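Local coordinates for protein cystathionine gamma-synthase (Xanthomonas oryzae pv. oryzae KACC 10331, PDB 6LD7) that probably catalyses the pyridoxal 5'-phosphate-dependent formation of cystathionine in methionine biosynthesis, possibly with some cystathionine gamma-lyase activity, at residues Glu70-Leu75 with Arg254-Leu259. The protein carries 1 engineered substitution. Sequence-based numbering, arbitrary orientation.
Sequences EALAEL and RGLRTL
Aliphatic side chains carry the contact between Leu256 and Ala71, Leu72 and Leu75, and no flat group faces another across it: the guanidinium groups of Arg254 and Arg257 do not reach residues 70-75. Leu256 is the centre of the packing. Its methyl CD1 lies 3.9 Å from Ala71 CB and 4.3 Å from Leu72 CD2, at the helix surface where these two neighbours sit side by side. One turn further along, Leu75 reaches across to meet Leu256 tip to tip, with 3.7 Å between Leu75 CD2 and Leu256 CD2. The same Leu75 CD2 is 4.1 Å from Leu256 CD1, which puts it against both ends of the fork. Leu75 gets there with an unusual twist of its fork, CD1 only 20° from eclipsing CA (chi2), and Leu256 likewise departs from a staggered chi1 at -143°; both may be somewhat strained. The backbones are nearest at Ala71 and Leu256, 8.9 Å between their CA atoms. Ala20 of helix 16-21 and Pro190 continue the apolar surroundings.

Beyond Leu256 the chain makes a type I turn to Leu259, where the next helix starts. Gly255 O accepts the backbone N-H of Thr258 at 3.1 Å (Gly255 O to Thr258 N) and is also bonded by Arg262, which holds Thr258 OG1 as well. Arg254 NE forms a salt bridge with Asp216 of the second subunit. The contact is thus buried helix-to-helix packing in a fold-type I PLP enzyme, joining the helix before strand 80-84, outermost in this chain's seven-stranded sheet, to the turn between helices 246-256 and 259-277.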
loop_
_atom_site.group_PDB
_atom_site.type_symbol
_atom_site.label_atom_id
_atom_site.label_comp_id
_atom_site.label_asym_id
_atom_site.label_seq_id
_atom_site.Cartn_x
_atom_site.Cartn_y
_atom_site.Cartn_z
ATOM N N GLU C 70 16.905 -8.867 9.302
ATOM C CA GLU C 70 17.293 -10.217 9.693
ATOM C C GLU C 70 17.438 -11.094 8.459
ATOM O O GLU C 70 18.413 -11.857 8.404
ATOM C CB GLU C 70 16.240 -10.899 10.533
ATOM C CG GLU C 70 16.321 -10.579 11.982
ATOM C CD GLU C 70 14.996 -11.015 12.665
ATOM O OE1 GLU C 70 14.294 -12.002 12.131
ATOM O OE2 GLU C 70 14.591 -10.322 13.639
ATOM N N ALA C 71 16.535 -11.031 7.477
ATOM C CA ALA C 71 16.701 -11.876 6.263
ATOM C C ALA C 71 18.016 -11.478 5.545
ATOM O O ALA C 71 18.767 -12.389 5.169
ATOM C CB ALA C 71 15.571 -11.750 5.306
ATOM N N LEU C 72 18.348 -10.184 5.442
ATOM C CA LEU C 72 19.601 -9.852 4.754
ATOM C C LEU C 72 20.813 -10.235 5.616
ATOM O O LEU C 72 21.806 -10.662 5.026
ATOM C CB LEU C 72 19.618 -8.390 4.371
ATOM C CG LEU C 72 18.624 -8.036 3.296
ATOM C CD1 LEU C 72 18.752 -6.607 2.986
ATOM C CD2 LEU C 72 18.823 -8.808 2.026
ATOM N N ALA C 73 20.750 -10.075 6.939
ATOM C CA ALA C 73 21.849 -10.482 7.823
ATOM C C ALA C 73 22.114 -11.991 7.619
ATOM O O ALA C 73 23.274 -12.369 7.510
ATOM C CB ALA C 73 21.532 -10.220 9.258
ATOM N N GLU C 74 21.072 -12.797 7.602
ATOM C CA GLU C 74 21.152 -14.265 7.401
ATOM C C GLU C 74 21.744 -14.598 6.019
ATOM O O GLU C 74 22.605 -15.437 5.950
ATOM C CB GLU C 74 19.828 -14.973 7.597
ATOM C CG GLU C 74 20.001 -16.502 7.421
ATOM C CD GLU C 74 18.748 -17.342 7.673
ATOM O OE1 GLU C 74 17.691 -16.746 8.016
ATOM O OE2 GLU C 74 18.800 -18.597 7.500
ATOM N N LEU C 75 21.362 -13.979 4.932
ATOM C CA LEU C 75 21.944 -14.249 3.595
ATOM C C LEU C 75 23.397 -13.803 3.564
ATOM O O LEU C 75 24.151 -14.440 2.873
ATOM C CB LEU C 75 21.205 -13.420 2.548
ATOM C CG LEU C 75 20.045 -14.042 1.790
ATOM C CD1 LEU C 75 19.438 -15.224 2.463
ATOM C CD2 LEU C 75 19.018 -12.989 1.365
ATOM N N ARG C 254 9.077 -8.950 -0.075
ATOM C CA ARG C 254 8.327 -9.657 -1.132
ATOM C C ARG C 254 9.230 -9.919 -2.348
ATOM O O ARG C 254 9.274 -11.043 -2.880
ATOM C CB ARG C 254 7.117 -8.843 -1.528
ATOM C CG ARG C 254 6.082 -9.639 -2.315
ATOM C CD ARG C 254 4.977 -8.711 -2.768
ATOM N NE ARG C 254 3.713 -9.318 -3.084
ATOM C CZ ARG C 254 3.255 -9.514 -4.300
ATOM N NH1 ARG C 254 3.930 -9.118 -5.363
ATOM N NH2 ARG C 254 2.026 -9.907 -4.445
ATOM N N GLY C 255 9.925 -8.898 -2.829
ATOM C CA GLY C 255 10.837 -9.133 -3.939
ATOM C C GLY C 255 11.940 -10.128 -3.597
ATOM O O GLY C 255 12.235 -10.940 -4.454
ATOM N N LEU C 256 12.516 -10.102 -2.393
ATOM C CA LEU C 256 13.642 -10.976 -2.007
ATOM C C LEU C 256 13.249 -12.419 -2.224
ATOM O O LEU C 256 14.160 -13.276 -2.376
ATOM C CB LEU C 256 13.896 -10.870 -0.518
ATOM C CG LEU C 256 15.276 -10.913 0.032
ATOM C CD1 LEU C 256 15.294 -11.244 1.494
ATOM C CD2 LEU C 256 16.322 -11.580 -0.762
ATOM N N ARG C 257 12.002 -12.756 -1.893
ATOM C CA ARG C 257 11.539 -14.153 -1.985
ATOM C C ARG C 257 11.802 -14.790 -3.369
ATOM O O ARG C 257 11.806 -16.032 -3.416
ATOM C CB ARG C 257 10.034 -14.184 -1.658
ATOM C CG ARG C 257 9.830 -13.845 -0.181
ATOM C CD ARG C 257 8.440 -14.214 0.326
ATOM N NE ARG C 257 8.255 -13.997 1.764
ATOM C CZ ARG C 257 7.744 -12.879 2.279
ATOM N NH1 ARG C 257 7.546 -11.798 1.530
ATOM N NH2 ARG C 257 7.473 -12.834 3.561
ATOM N N THR C 258 11.834 -14.014 -4.451
ATOM C CA THR C 258 12.073 -14.556 -5.783
ATOM C C THR C 258 13.502 -14.255 -6.243
ATOM O O THR C 258 13.732 -14.441 -7.419
ATOM C CB THR C 258 11.046 -14.029 -6.779
ATOM O OG1 THR C 258 11.206 -12.603 -6.791
ATOM C CG2 THR C 258 9.654 -14.538 -6.417
ATOM N N LEU C 259 14.412 -13.818 -5.374
ATOM C CA LEU C 259 15.770 -13.375 -5.835
ATOM C C LEU C 259 16.500 -14.556 -6.529
ATOM O O LEU C 259 17.145 -14.362 -7.571
ATOM C CB LEU C 259 16.588 -12.888 -4.630
ATOM C CG LEU C 259 18.025 -12.509 -4.900
ATOM C CD1 LEU C 259 18.129 -11.403 -5.926
ATOM C CD2 LEU C 259 18.699 -12.094 -3.629
#